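Local coordinates for protein interleukin 22 (Danio rerio, PDB 4O6K) that probably acts as a secreted immune cytokine of the IL-10 family, this chain being its helical C-terminal part, and signals through a cell-surface receptor like human interleukin 22, at residues F37-D40 with M41-E45; C49-A52 with R53-K56; H101-V104 with K105-K108; L133-Y136 with L137-C141. All coordinates share one frame; numbering follows the deposited sequence.

Contact 1 of 4, residues F37-D40 with M41-E45; sequences FSHD and MLQEE
M41 reaches back over F37 and S38, just before the short helix 39-42. Its CB lies 4.0 Å from F37 CD2, and CG runs on past S38 OG. SD then stands 4.8 Å from the centroid of the F37 ring, 28° off the ring normal, an oblique Met-aromatic contact. A bend at chi3 (-64°) brings the methyl CE back beside the F37 backbone, 3.9 Å from F37 CA. S38 is the N-cap: OG, set between its own backbone N and carbonyl carbon (chi1 68°), accepts from M41 N at 3.2 Å, while S38 O takes L42 N at 3.0 Å. L42 CD2 rests against the base of F37, 3.7 Å from F37 CB, and the leucine also touches Y136 and S140 of helix 130-140. Cutting L42 back to an alanine removes CD2 and is likely to leave a gap between F37 CB and Y136. On the outer side the amide of Q43 crosses one face of the H39 ring, NE2 lying 4.0 Å from H39 CE1. This is a serine-capped, single-turn helix, pinned by leucine and phenylalanine against the helical core of an IL-10-family cytokine.

Contact 2 of 4, residues C49-A52 with R53-K56; sequences CINA and RILK
L55 N gives to N51 O at 2.8 Å, and K56 N to A52 O at 3.1 Å: regular i to i+4 bonds that make 49-56 two continuous turns of helix 47-62, a central helix of the all-helical IL-10-family fold. One residue earlier I54 N reaches I50 O at 3.3 Å with an N-H...O angle of 155°. R53 N is held less well, sharing its hydrogen between C49 O and I50 O in two weak bonds.

The side chains fan out round the axis and mostly meet other helices, so within the segments they rest chiefly on backbone oxygens. I54 and N51 lie side by side, pointing the same way. I54 has CG1 beside its own backbone N (chi1 -65°), which lays CG1 3.5 Å from I50 O. L55 takes the other course, CG opposite the backbone N at chi1 180°, and passes toward L83 and L137. A52, with its single methyl, lets L90 of helix 76-93 come close. I50 and I54 turn to V104 of helix 102-117, while the disulfide of C49 with C94 ties the start of these turns to the residue just after helix 76-93. R53 bends at chi2 and leads out to a weak, long ion pair with D97.

The amide of N51 is buried, and its nitrogen is satisfied by its own helix, ND2 giving to S47 O one turn back. Its oxygen OD1 lies 4.2 Å from I54 CD1.

Contact 3 of 4, residues H101-V104 with K105-K108; sequences HPLV and KQFK
P102 O accepts Q106 N at 2.9 Å, the shortest backbone bond between 101-104 and 105-108 at the start of helix 102-117. F107 N follows on L103 O at 3.2 Å. K108 N meets V104 O at 3.3 Å, in the carbonyl plane and with a straight N-H...O line (180°). Before the first turn H101 serves as N-cap: its ring nitrogen ND1 takes L103 N at 3.0 Å, the donor tilted 22° from the ring plane. K105 doubles back at chi3 and chi4 toward the helix start, where its NZ gives a hydrogen bond to S99 O, though CE lies too close to H101 O and the exact course of the chain is uncertain.

K108 runs alongside V104, CE 3.9 Å from V104 CG1, so the end of the lysine lies beside one methyl of the valine. L103 CD2 lies 3.9 Å from Q106 OE1, the two chains pointing the same way. V104 presses on R53 and I54 of helix 47-62, and the F107 ring meets that of Y58, their planes about 15° apart.

As an acceptor, ND1 of H101 is probably without a proton; protonation there would be expected to cost the cap its bond.

Contact 4 of 4, residues L133-Y136 with L137-C141; sequences LYHY and LFESC
S140 and Y136 are tied twice over. S140 OG, turned between its own backbone N and carbonyl carbon (chi1 66°), gives to Y136 O at 2.7 Å, while S140 N gives to the same oxygen at 2.9 Å. The two donors arrive from opposite faces of the carbonyl plane, so one oxygen is gripped from both.

One residue back, E139 OE2 meets the edge of the H135 ring. CG opposite the backbone N (chi1 152°) carries the ring toward the next turn, and H135 CE1 lies 3.0 Å from E139 OE2, the oxygen in the ring plane and the carboxylate turned 85° to it. Were E139 an alanine, the H135 ring edge is likely to lose its carboxylate partner and the imidazole to turn more freely. L137 CG lies 3.4 Å from L133 O, over the preceding turn.

The two tyrosines are buried, their hydroxyls bonded outside these turns: Y134 OH to P6 O and T12 OG1, Y136 OH to R32 NH2. Among its neighbours helix 130-140 packs on helix 39-42 through L42, helix 47-62 through N51 and helix 76-93 through L90, and the disulfide of C141 with C48 fastens its end.

In the fold
Contact 2 is the centre of the set: its helix touches the other three, and the centres of contacts 3 and 4 each lie about 10 Å from its own, while those two stand about 17 Å apart with no touch. F37 of contact 1 touches all three: CE1 lies 3.5 Å from N51 OD1 of contact 2 and CZ 3.5 Å from L103 CD1 of contact 3. Its backbone N lies 3.3 Å from Y136 OH of contact 4, a probable hydrogen bond. L55 CD2 meets L137 CD1 at 3.7 Å, joining contacts 2 and 4. The neighbouring C48 and C49 tie the start of helix 47-62 to the chain just after helices 130-140 and 76-93 respectively.

Contact 1 of 4, residues F37-D40 with M41-E45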
ATOM      1  N   PHE A  37     -10.583   4.687   2.834  1.00 21.46           N
ATOM      2  CA  PHE A  37     -11.162   3.949   3.948  1.00 18.81           C
ATOM      3  C   PHE A  37     -11.375   4.884   5.130  1.00 19.60           C
ATOM      4  O   PHE A  37     -10.418   5.427   5.681  1.00 16.73           O
ATOM      5  CB  PHE A  37     -10.265   2.780   4.361  1.00 16.03           C
ATOM      6  CG  PHE A  37     -10.422   1.556   3.504  1.00 16.70           C
ATOM      7  CD1 PHE A  37      -9.872   1.503   2.234  1.00 13.60           C
ATOM      8  CD2 PHE A  37     -11.117   0.452   3.976  1.00 15.79           C
ATOM      9  CE1 PHE A  37     -10.014   0.373   1.449  1.00 16.95           C
ATOM     10  CE2 PHE A  37     -11.263  -0.679   3.196  1.00 15.88           C
ATOM     11  CZ  PHE A  37     -10.711  -0.719   1.931  1.00 19.33           C
ATOM     12  N   SER A  38     -12.632   5.067   5.517  1.00 17.33           N
ATOM     13  CA  SER A  38     -12.955   5.867   6.690  1.00 21.22           C
ATOM     14  C   SER A  38     -12.637   5.089   7.959  1.00 23.39           C
ATOM     15  O   SER A  38     -12.327   3.899   7.902  1.00 20.00           O
ATOM     16  CB  SER A  38     -14.428   6.279   6.676  1.00 20.60           C
ATOM     17  OG  SER A  38     -15.270   5.155   6.860  1.00 17.76           O
ATOM     18  N   HIS A  39     -12.705   5.770   9.098  1.00 20.16           N
ATOM     19  CA  HIS A  39     -12.487   5.132  10.391  1.00 21.82           C
ATOM     20  C   HIS A  39     -13.448   3.964  10.598  1.00 24.20           C
ATOM     21  O   HIS A  39     -13.050   2.898  11.066  1.00 26.65           O
ATOM     22  CB  HIS A  39     -12.645   6.145  11.526  1.00 31.00           C
ATOM     23  CG  HIS A  39     -12.648   5.527  12.888  1.00 26.08           C
ATOM     24  ND1 HIS A  39     -11.493   5.294  13.603  1.00 27.23           N
ATOM     25  CD2 HIS A  39     -13.665   5.089  13.666  1.00 29.38           C
ATOM     26  CE1 HIS A  39     -11.799   4.741  14.762  1.00 32.34           C
ATOM     27  NE2 HIS A  39     -13.112   4.604  14.827  1.00 27.99           N
ATOM     28  N   ASP A  40     -14.711   4.178  10.247  1.00 22.09           N
ATOM     29  CA  ASP A  40     -15.728   3.140  10.364  1.00 24.06           C
ATOM     30  C   ASP A  40     -15.434   1.956   9.449  1.00 22.79           C
ATOM     31  O   ASP A  40     -15.578   0.799   9.847  1.00 24.06           O
ATOM     32  CB  ASP A  40     -17.111   3.714  10.047  1.00 26.83           C
ATOM     33  CG  ASP A  40     -17.665   4.556  11.179  1.00 28.68           C
ATOM     34  OD1 ASP A  40     -17.099   4.601  12.272  1.00 30.63           O
ATOM     35  OD2 ASP A  40     -18.779   5.233  10.922  1.00 26.48           O
ATOM     36  N   MET A  41     -15.027   2.257   8.220  1.00 20.03           N
ATOM     37  CA  MET A  41     -14.706   1.230   7.236  1.00 19.95           C
ATOM     38  C   MET A  41     -13.541   0.350   7.684  1.00 18.99           C
ATOM     39  O   MET A  41     -13.551  -0.862   7.472  1.00 16.20           O
ATOM     40  CB  MET A  41     -14.382   1.872   5.884  1.00 22.46           C
ATOM     41  CG  MET A  41     -15.373   1.529   4.783  1.00 29.31           C
ATOM     42  SD  MET A  41     -14.923   2.246   3.191  1.00 34.00           S
ATOM     43  CE  MET A  41     -15.060   3.993   3.559  1.00 23.43           C
ATOM     44  N   LEU A  42     -12.542   0.968   8.307  1.00 19.73           N
ATOM     45  CA  LEU A  42     -11.371   0.239   8.789  1.00 19.85           C
ATOM     46  C   LEU A  42     -11.713  -0.736   9.914  1.00 17.47           C
ATOM     47  O   LEU A  42     -10.983  -1.699  10.152  1.00 19.81           O
ATOM     48  CB  LEU A  42     -10.294   1.221   9.256  1.00 18.68           C
ATOM     49  CG  LEU A  42      -9.603   2.011   8.140  1.00 18.31           C
ATOM     50  CD1 LEU A  42      -8.713   3.103   8.715  1.00 18.21           C
ATOM     51  CD2 LEU A  42      -8.804   1.079   7.243  1.00 14.45           C
ATOM     52  N   GLN A  43     -12.825  -0.489  10.601  1.00 19.28           N
ATOM     53  CA  GLN A  43     -13.271  -1.366  11.680  1.00 22.37           C
ATOM     54  C   GLN A  43     -14.026  -2.597  11.173  1.00 20.65           C
ATOM     55  O   GLN A  43     -14.311  -3.514  11.941  1.00 22.85           O
ATOM     56  CB  GLN A  43     -14.148  -0.589  12.667  1.00 23.28           C
ATOM     57  CG  GLN A  43     -13.436   0.562  13.362  1.00 28.11           C
ATOM     58  CD  GLN A  43     -12.114   0.137  13.976  1.00 32.26           C
ATOM     59  OE1 GLN A  43     -12.035  -0.880  14.666  1.00 32.94           O
ATOM     60  NE2 GLN A  43     -11.068   0.917  13.729  1.00 33.73           N
ATOM     61  N   GLU A  44     -14.360  -2.605   9.912  1.00 22.35           N
ATOM     62  CA  GLU A  44     -15.082  -3.683   9.267  1.00 21.92           C
ATOM     63  C   GLU A  44     -14.129  -4.822   9.105  1.00 21.91           C
ATOM     64  O   GLU A  44     -12.985  -4.622   8.860  1.00 23.27           O
ATOM     65  CB  GLU A  44     -15.627  -3.278   7.910  1.00 18.43           C
ATOM     66  CG  GLU A  44     -16.614  -2.155   7.939  1.00 23.40           C
ATOM     67  CD  GLU A  44     -17.139  -1.717   6.598  1.00 23.95           C
ATOM     68  OE1 GLU A  44     -16.693  -2.171   5.576  1.00 23.03           O
ATOM     69  OE2 GLU A  44     -18.017  -0.899   6.595  1.00 23.25           O
ATOM     70  N   GLU A  45     -14.647  -6.018   9.278  1.00 24.38           N
ATOM     71  CA  GLU A  45     -13.862  -7.230   9.300  1.00 23.29           C
ATOM     72  C   GLU A  45     -13.052  -7.598   8.065  1.00 21.92           C
ATOM     73  O   GLU A  45     -12.071  -8.210   8.221  1.00 25.96           O
ATOM     74  CB  GLU A  45     -14.674  -8.413   9.791  1.00 24.76           C
ATOM     75  CG  GLU A  45     -15.372  -8.121  11.081  1.00 26.05           C
ATOM     76  CD  GLU A  45     -16.847  -7.778  10.876  1.00 38.98           C
ATOM     77  OE1 GLU A  45     -17.234  -6.716  10.316  1.00 31.12           O
ATOM     78  OE2 GLU A  45     -17.609  -8.660  11.260  1.00 39.58           O
TER

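Contact 2 of 4, residues C49-A52 with R53-K56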
ATOM      1  N   CYS A  49      -7.743  -7.674   5.002  1.00 16.62           N
ATOM      2  CA  CYS A  49      -7.399  -8.522   3.867  1.00 17.42           C
ATOM      3  C   CYS A  49      -7.636  -7.818   2.533  1.00 12.64           C
ATOM      4  O   CYS A  49      -6.956  -8.107   1.549  1.00 16.40           O
ATOM      5  CB  CYS A  49      -8.186  -9.831   3.925  1.00 19.68           C
ATOM      6  SG  CYS A  49      -7.708 -10.921   5.287  1.00 26.86           S
ATOM      7  N   ILE A  50      -8.603  -6.905   2.497  1.00 15.79           N
ATOM      8  CA  ILE A  50      -8.837  -6.102   1.300  1.00 13.95           C
ATOM      9  C   ILE A  50      -7.624  -5.227   1.000  1.00 12.51           C
ATOM     10  O   ILE A  50      -7.128  -5.200  -0.127  1.00 15.44           O
ATOM     11  CB  ILE A  50     -10.086  -5.208   1.439  1.00 16.74           C
ATOM     12  CG1 ILE A  50     -11.360  -6.051   1.370  1.00 18.12           C
ATOM     13  CG2 ILE A  50     -10.115  -4.162   0.338  1.00 13.24           C
ATOM     14  CD1 ILE A  50     -12.612  -5.300   1.766  1.00 19.41           C
ATOM     15  N   ASN A  51      -7.141  -4.523   2.018  1.00 14.85           N
ATOM     16  CA  ASN A  51      -5.974  -3.668   1.861  1.00 16.27           C
ATOM     17  C   ASN A  51      -4.703  -4.485   1.657  1.00 16.24           C
ATOM     18  O   ASN A  51      -3.763  -4.035   1.003  1.00 16.49           O
ATOM     19  CB  ASN A  51      -5.818  -2.744   3.072  1.00 10.37           C
ATOM     20  CG  ASN A  51      -6.815  -1.602   3.065  1.00 15.90           C
ATOM     21  OD1 ASN A  51      -6.747  -0.710   2.219  1.00 10.09           O
ATOM     22  ND2 ASN A  51      -7.745  -1.620   4.012  1.00 13.56           N
ATOM     23  N   ALA A  52      -4.681  -5.690   2.220  1.00 15.40           N
ATOM     24  CA  ALA A  52      -3.551  -6.595   2.051  1.00 17.14           C
ATOM     25  C   ALA A  52      -3.415  -7.038   0.601  1.00 16.75           C
ATOM     26  O   ALA A  52      -2.313  -7.300   0.120  1.00 16.68           O
ATOM     27  CB  ALA A  52      -3.701  -7.804   2.960  1.00 17.57           C
ATOM     28  N   ARG A  53      -4.544  -7.120  -0.093  1.00 13.88           N
ATOM     29  CA  ARG A  53      -4.545  -7.529  -1.487  1.00 15.73           C
ATOM     30  C   ARG A  53      -4.039  -6.373  -2.344  1.00 18.53           C
ATOM     31  O   ARG A  53      -3.357  -6.577  -3.350  1.00 15.47           O
ATOM     32  CB  ARG A  53      -5.945  -7.958  -1.926  1.00 21.29           C
ATOM     33  CG  ARG A  53      -5.938  -8.881  -3.123  1.00 25.57           C
ATOM     34  CD  ARG A  53      -5.298 -10.191  -2.682  1.00 31.73           C
ATOM     35  NE  ARG A  53      -4.861 -11.045  -3.777  1.00 43.58           N
ATOM     36  CZ  ARG A  53      -4.789 -12.369  -3.689  1.00 39.05           C
ATOM     37  NH1 ARG A  53      -5.125 -12.975  -2.557  1.00 36.25           N
ATOM     38  NH2 ARG A  53      -4.378 -13.089  -4.725  1.00 44.32           N
ATOM     39  N   ILE A  54      -4.397  -5.159  -1.938  1.00 14.48           N
ATOM     40  CA  ILE A  54      -3.896  -3.945  -2.573  1.00 15.98           C
ATOM     41  C   ILE A  54      -2.393  -3.808  -2.334  1.00 15.18           C
ATOM     42  O   ILE A  54      -1.647  -3.378  -3.217  1.00 14.24           O
ATOM     43  CB  ILE A  54      -4.630  -2.693  -2.042  1.00 16.87           C
ATOM     44  CG1 ILE A  54      -6.109  -2.736  -2.434  1.00 13.95           C
ATOM     45  CG2 ILE A  54      -3.983  -1.419  -2.564  1.00 17.14           C
ATOM     46  CD1 ILE A  54      -6.928  -1.592  -1.866  1.00 18.35           C
ATOM     47  N   LEU A  55      -1.956  -4.196  -1.139  1.00 14.87           N
ATOM     48  CA  LEU A  55      -0.540  -4.182  -0.785  1.00 14.99           C
ATOM     49  C   LEU A  55       0.235  -5.108  -1.716  1.00 14.34           C
ATOM     50  O   LEU A  55       1.344  -4.789  -2.148  1.00 12.89           O
ATOM     51  CB  LEU A  55      -0.337  -4.597   0.672  1.00 10.15           C
ATOM     52  CG  LEU A  55       1.117  -4.619   1.146  1.00 16.19           C
ATOM     53  CD1 LEU A  55       1.751  -3.245   0.983  1.00 15.67           C
ATOM     54  CD2 LEU A  55       1.209  -5.090   2.588  1.00 14.43           C
ATOM     55  N   LYS A  56      -0.364  -6.261  -2.007  1.00 16.96           N
ATOM     56  CA  LYS A  56       0.205  -7.232  -2.937  1.00 16.25           C
ATOM     57  C   LYS A  56       0.470  -6.606  -4.295  1.00 18.08           C
ATOM     58  O   LYS A  56       1.542  -6.777  -4.878  1.00 14.39           O
ATOM     59  CB  LYS A  56      -0.748  -8.415  -3.116  1.00 18.52           C
ATOM     60  CG  LYS A  56      -0.265  -9.480  -4.087  1.00 25.68           C
ATOM     61  CD  LYS A  56      -1.147 -10.716  -3.986  1.00 26.29           C
ATOM     62  CE  LYS A  56      -0.692 -11.803  -4.943  1.00 37.47           C
ATOM     63  NZ  LYS A  56       0.736 -12.151  -4.695  1.00 41.28           N
TER

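Contact 3 of 4, residues H101-V104 with K105-K108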
ATOM      1  N   HIS A 101     -13.066  -8.393  -4.821  1.00 36.27           N
ATOM      2  CA  HIS A 101     -13.684  -7.258  -4.140  1.00 32.55           C
ATOM      3  C   HIS A 101     -13.617  -5.994  -5.003  1.00 29.68           C
ATOM      4  O   HIS A 101     -12.607  -5.745  -5.664  1.00 30.17           O
ATOM      5  CB  HIS A 101     -13.020  -7.013  -2.782  1.00 29.93           C
ATOM      6  CG  HIS A 101     -13.803  -6.102  -1.889  1.00 28.17           C
ATOM      7  ND1 HIS A 101     -13.744  -4.728  -1.990  1.00 25.69           N
ATOM      8  CD2 HIS A 101     -14.685  -6.367  -0.896  1.00 27.18           C
ATOM      9  CE1 HIS A 101     -14.542  -4.187  -1.088  1.00 28.31           C
ATOM     10  NE2 HIS A 101     -15.126  -5.160  -0.412  1.00 30.23           N
ATOM     11  N   PRO A 102     -14.697  -5.194  -5.000  1.00 31.94           N
ATOM     12  CA  PRO A 102     -14.811  -3.964  -5.799  1.00 32.03           C
ATOM     13  C   PRO A 102     -13.713  -2.928  -5.544  1.00 26.09           C
ATOM     14  O   PRO A 102     -13.282  -2.258  -6.481  1.00 23.26           O
ATOM     15  CB  PRO A 102     -16.164  -3.388  -5.368  1.00 32.46           C
ATOM     16  CG  PRO A 102     -16.931  -4.525  -4.837  1.00 37.71           C
ATOM     17  CD  PRO A 102     -15.967  -5.555  -4.344  1.00 32.51           C
ATOM     18  N   LEU A 103     -13.271  -2.805  -4.298  1.00 23.06           N
ATOM     19  CA  LEU A 103     -12.287  -1.788  -3.935  1.00 24.14           C
ATOM     20  C   LEU A 103     -10.888  -2.107  -4.451  1.00 23.41           C
ATOM     21  O   LEU A 103     -10.141  -1.204  -4.828  1.00 24.31           O
ATOM     22  CB  LEU A 103     -12.256  -1.597  -2.416  1.00 22.06           C
ATOM     23  CG  LEU A 103     -13.519  -0.967  -1.820  1.00 28.58           C
ATOM     24  CD1 LEU A 103     -13.440  -0.914  -0.304  1.00 20.57           C
ATOM     25  CD2 LEU A 103     -13.756   0.421  -2.398  1.00 26.19           C
ATOM     26  N   VAL A 104     -10.534  -3.374  -4.528  1.00 23.33           N
ATOM     27  CA  VAL A 104      -9.287  -3.786  -5.058  1.00 24.01           C
ATOM     28  C   VAL A 104      -9.291  -3.501  -6.543  1.00 22.47           C
ATOM     29  O   VAL A 104      -8.401  -2.954  -7.024  1.00 21.28           O
ATOM     30  CB  VAL A 104      -9.008  -5.265  -4.791  1.00 21.92           C
ATOM     31  CG1 VAL A 104      -7.736  -5.721  -5.424  1.00 19.06           C
ATOM     32  CG2 VAL A 104      -8.993  -5.548  -3.325  1.00 23.02           C
ATOM     33  N   LYS A 105     -10.346  -3.866  -7.233  1.00 26.26           N
ATOM     34  CA  LYS A 105     -10.467  -3.568  -8.652  1.00 24.90           C
ATOM     35  C   LYS A 105     -10.424  -2.063  -8.912  1.00 23.43           C
ATOM     36  O   LYS A 105      -9.856  -1.626  -9.860  1.00 22.38           O
ATOM     37  CB  LYS A 105     -11.715  -4.188  -9.240  1.00 27.93           C
ATOM     38  CG  LYS A 105     -11.542  -5.616  -9.685  1.00 29.48           C
ATOM     39  CD  LYS A 105     -12.845  -6.334  -9.730  1.00 32.03           C
ATOM     40  CE  LYS A 105     -13.418  -6.374  -8.343  1.00 40.17           C
ATOM     41  NZ  LYS A 105     -13.368  -7.673  -7.661  1.00 33.66           N
ATOM     42  N   GLN A 106     -11.005  -1.298  -8.022  1.00 22.69           N
ATOM     43  CA  GLN A 106     -11.009   0.155  -8.183  1.00 26.51           C
ATOM     44  C   GLN A 106      -9.630   0.746  -8.254  1.00 24.22           C
ATOM     45  O   GLN A 106      -9.324   1.529  -9.125  1.00 26.14           O
ATOM     46  CB  GLN A 106     -11.790   0.843  -7.088  1.00 22.71           C
ATOM     47  CG  GLN A 106     -11.884   2.336  -7.258  1.00 25.25           C
ATOM     48  CD  GLN A 106     -12.566   3.017  -6.088  1.00 25.33           C
ATOM     49  OE1 GLN A 106     -13.577   2.591  -5.655  1.00 31.49           O
ATOM     50  NE2 GLN A 106     -11.983   4.043  -5.581  1.00 30.40           N
ATOM     51  N   PHE A 107      -8.793   0.337  -7.322  1.00 21.00           N
ATOM     52  CA  PHE A 107      -7.432   0.775  -7.307  1.00 23.16           C
ATOM     53  C   PHE A 107      -6.737   0.436  -8.621  1.00 23.31           C
ATOM     54  O   PHE A 107      -6.152   1.278  -9.248  1.00 23.01           O
ATOM     55  CB  PHE A 107      -6.656   0.229  -6.139  1.00 22.39           C
ATOM     56  CG  PHE A 107      -5.229   0.588  -6.202  1.00 27.66           C
ATOM     57  CD1 PHE A 107      -4.853   1.871  -6.044  1.00 22.14           C
ATOM     58  CD2 PHE A 107      -4.269  -0.355  -6.499  1.00 29.01           C
ATOM     59  CE1 PHE A 107      -3.553   2.234  -6.144  1.00 24.80           C
ATOM     60  CE2 PHE A 107      -2.955  -0.016  -6.602  1.00 23.95           C
ATOM     61  CZ  PHE A 107      -2.595   1.288  -6.430  1.00 27.51           C
ATOM     62  N   LYS A 108      -6.815  -0.829  -8.983  1.00 18.68           N
ATOM     63  CA  LYS A 108      -6.235  -1.304 -10.191  1.00 24.65           C
ATOM     64  C   LYS A 108      -6.711  -0.544 -11.418  1.00 22.72           C
ATOM     65  O   LYS A 108      -5.936  -0.121 -12.245  1.00 19.06           O
ATOM     66  CB  LYS A 108      -6.559  -2.767 -10.317  1.00 26.79           C
ATOM     67  CG  LYS A 108      -5.855  -3.654  -9.322  1.00 25.81           C
ATOM     68  CD  LYS A 108      -5.684  -5.050  -9.861  1.00 33.85           C
ATOM     69  CE  LYS A 108      -6.562  -6.040  -9.139  1.00 34.75           C
ATOM     70  NZ  LYS A 108      -5.924  -7.310  -8.725  1.00 36.33           N
TER

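Contact 4 of 4, residues L133-Y136 with L137-C141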
ATOM      1  N   LEU A 133      -1.743   3.628   2.851  1.00 11.59           N
ATOM      2  CA  LEU A 133      -2.090   2.210   2.806  1.00 12.99           C
ATOM      3  C   LEU A 133      -1.604   1.498   4.065  1.00 12.79           C
ATOM      4  O   LEU A 133      -2.299   0.649   4.621  1.00 12.50           O
ATOM      5  CB  LEU A 133      -1.497   1.553   1.558  1.00 11.98           C
ATOM      6  CG  LEU A 133      -1.746   0.056   1.351  1.00 10.14           C
ATOM      7  CD1 LEU A 133      -3.237  -0.261   1.363  1.00  8.41           C
ATOM      8  CD2 LEU A 133      -1.108  -0.407   0.052  1.00  8.76           C
ATOM      9  N   TYR A 134      -0.399   1.855   4.502  1.00 12.54           N
ATOM     10  CA  TYR A 134       0.200   1.302   5.712  1.00 13.53           C
ATOM     11  C   TYR A 134      -0.654   1.625   6.932  1.00 11.28           C
ATOM     12  O   TYR A 134      -0.814   0.803   7.834  1.00 14.31           O
ATOM     13  CB  TYR A 134       1.611   1.860   5.897  1.00 11.53           C
ATOM     14  CG  TYR A 134       2.586   0.919   6.563  1.00 12.32           C
ATOM     15  CD1 TYR A 134       2.963  -0.267   5.952  1.00 14.53           C
ATOM     16  CD2 TYR A 134       3.157   1.236   7.791  1.00 15.14           C
ATOM     17  CE1 TYR A 134       3.865  -1.123   6.552  1.00 17.92           C
ATOM     18  CE2 TYR A 134       4.063   0.386   8.396  1.00 17.00           C
ATOM     19  CZ  TYR A 134       4.412  -0.792   7.770  1.00 20.42           C
ATOM     20  OH  TYR A 134       5.312  -1.646   8.365  1.00 25.33           O
ATOM     21  N   HIS A 135      -1.199   2.837   6.939  1.00  9.75           N
ATOM     22  CA  HIS A 135      -2.102   3.292   7.987  1.00 12.75           C
ATOM     23  C   HIS A 135      -3.395   2.479   8.010  1.00 13.72           C
ATOM     24  O   HIS A 135      -3.897   2.127   9.079  1.00 15.21           O
ATOM     25  CB  HIS A 135      -2.404   4.780   7.786  1.00 12.70           C
ATOM     26  CG  HIS A 135      -3.738   5.211   8.309  1.00 14.93           C
ATOM     27  ND1 HIS A 135      -4.127   5.027   9.618  1.00 13.56           N
ATOM     28  CD2 HIS A 135      -4.776   5.824   7.691  1.00 11.22           C
ATOM     29  CE1 HIS A 135      -5.347   5.504   9.784  1.00 16.77           C
ATOM     30  NE2 HIS A 135      -5.764   5.994   8.629  1.00 13.77           N
ATOM     31  N   TYR A 136      -3.928   2.187   6.828  1.00 13.96           N
ATOM     32  CA  TYR A 136      -5.121   1.356   6.702  1.00 12.50           C
ATOM     33  C   TYR A 136      -4.876  -0.035   7.276  1.00 14.99           C
ATOM     34  O   TYR A 136      -5.698  -0.567   8.024  1.00 12.62           O
ATOM     35  CB  TYR A 136      -5.557   1.255   5.239  1.00 13.56           C
ATOM     36  CG  TYR A 136      -6.115   2.543   4.675  1.00 15.14           C
ATOM     37  CD1 TYR A 136      -6.362   3.637   5.496  1.00 11.45           C
ATOM     38  CD2 TYR A 136      -6.397   2.663   3.321  1.00 12.06           C
ATOM     39  CE1 TYR A 136      -6.873   4.814   4.984  1.00 12.70           C
ATOM     40  CE2 TYR A 136      -6.907   3.836   2.800  1.00 13.62           C
ATOM     41  CZ  TYR A 136      -7.143   4.907   3.635  1.00 14.60           C
ATOM     42  OH  TYR A 136      -7.651   6.076   3.120  1.00 12.96           O
ATOM     43  N   LEU A 137      -3.739  -0.616   6.911  1.00 12.54           N
ATOM     44  CA  LEU A 137      -3.330  -1.920   7.416  1.00 12.88           C
ATOM     45  C   LEU A 137      -3.146  -1.891   8.928  1.00 15.63           C
ATOM     46  O   LEU A 137      -3.615  -2.781   9.633  1.00 15.15           O
ATOM     47  CB  LEU A 137      -2.038  -2.372   6.735  1.00 12.05           C
ATOM     48  CG  LEU A 137      -2.168  -2.662   5.239  1.00 11.45           C
ATOM     49  CD1 LEU A 137      -0.800  -2.754   4.587  1.00 10.63           C
ATOM     50  CD2 LEU A 137      -2.959  -3.941   5.020  1.00 12.87           C
ATOM     51  N   PHE A 138      -2.454  -0.866   9.416  1.00 14.81           N
ATOM     52  CA  PHE A 138      -2.203  -0.708  10.846  1.00 16.98           C
ATOM     53  C   PHE A 138      -3.494  -0.771  11.660  1.00 18.96           C
ATOM     54  O   PHE A 138      -3.568  -1.476  12.661  1.00 21.00           O
ATOM     55  CB  PHE A 138      -1.481   0.618  11.113  1.00 16.92           C
ATOM     56  CG  PHE A 138      -1.028   0.796  12.539  1.00 20.62           C
ATOM     57  CD1 PHE A 138      -1.891   1.299  13.501  1.00 18.23           C
ATOM     58  CD2 PHE A 138       0.264   0.469  12.914  1.00 19.07           C
ATOM     59  CE1 PHE A 138      -1.476   1.470  14.807  1.00 20.59           C
ATOM     60  CE2 PHE A 138       0.684   0.637  14.220  1.00 20.23           C
ATOM     61  CZ  PHE A 138      -0.187   1.138  15.166  1.00 25.24           C
ATOM     62  N   GLU A 139      -4.509  -0.034  11.224  1.00 13.40           N
ATOM     63  CA  GLU A 139      -5.755   0.055  11.975  1.00 16.91           C
ATOM     64  C   GLU A 139      -6.672  -1.151  11.769  1.00 18.94           C
ATOM     65  O   GLU A 139      -7.266  -1.651  12.723  1.00 18.19           O
ATOM     66  CB  GLU A 139      -6.495   1.346  11.616  1.00 17.80           C
ATOM     67  CG  GLU A 139      -5.696   2.594  11.948  1.00 21.47           C
ATOM     68  CD  GLU A 139      -6.568   3.799  12.230  1.00 21.66           C
ATOM     69  OE1 GLU A 139      -7.800   3.704  12.047  1.00 25.60           O
ATOM     70  OE2 GLU A 139      -6.020   4.841  12.645  1.00 14.09           O
ATOM     71  N   SER A 140      -6.781  -1.623  10.532  1.00 17.33           N
ATOM     72  CA  SER A 140      -7.718  -2.697  10.216  1.00 18.38           C
ATOM     73  C   SER A 140      -7.197  -4.084  10.590  1.00 22.76           C
ATOM     74  O   SER A 140      -7.985  -4.998  10.850  1.00 21.11           O
ATOM     75  CB  SER A 140      -8.068  -2.669   8.728  1.00 16.54           C
ATOM     76  OG  SER A 140      -6.942  -2.979   7.922  1.00 17.95           O
ATOM     77  N   CYS A 141      -5.876  -4.239  10.626  1.00 18.43           N
ATOM     78  CA  CYS A 141      -5.269  -5.525  10.961  1.00 23.29           C
ATOM     79  C   CYS A 141      -4.928  -5.684  12.448  1.00 28.01           C
ATOM     80  O   CYS A 141      -4.030  -6.429  12.777  1.00 30.41           O
ATOM     81  CB  CYS A 141      -4.005  -5.776  10.130  1.00 21.23           C
ATOM     82  SG  CYS A 141      -4.276  -5.684   8.351  1.00 17.30           S
TER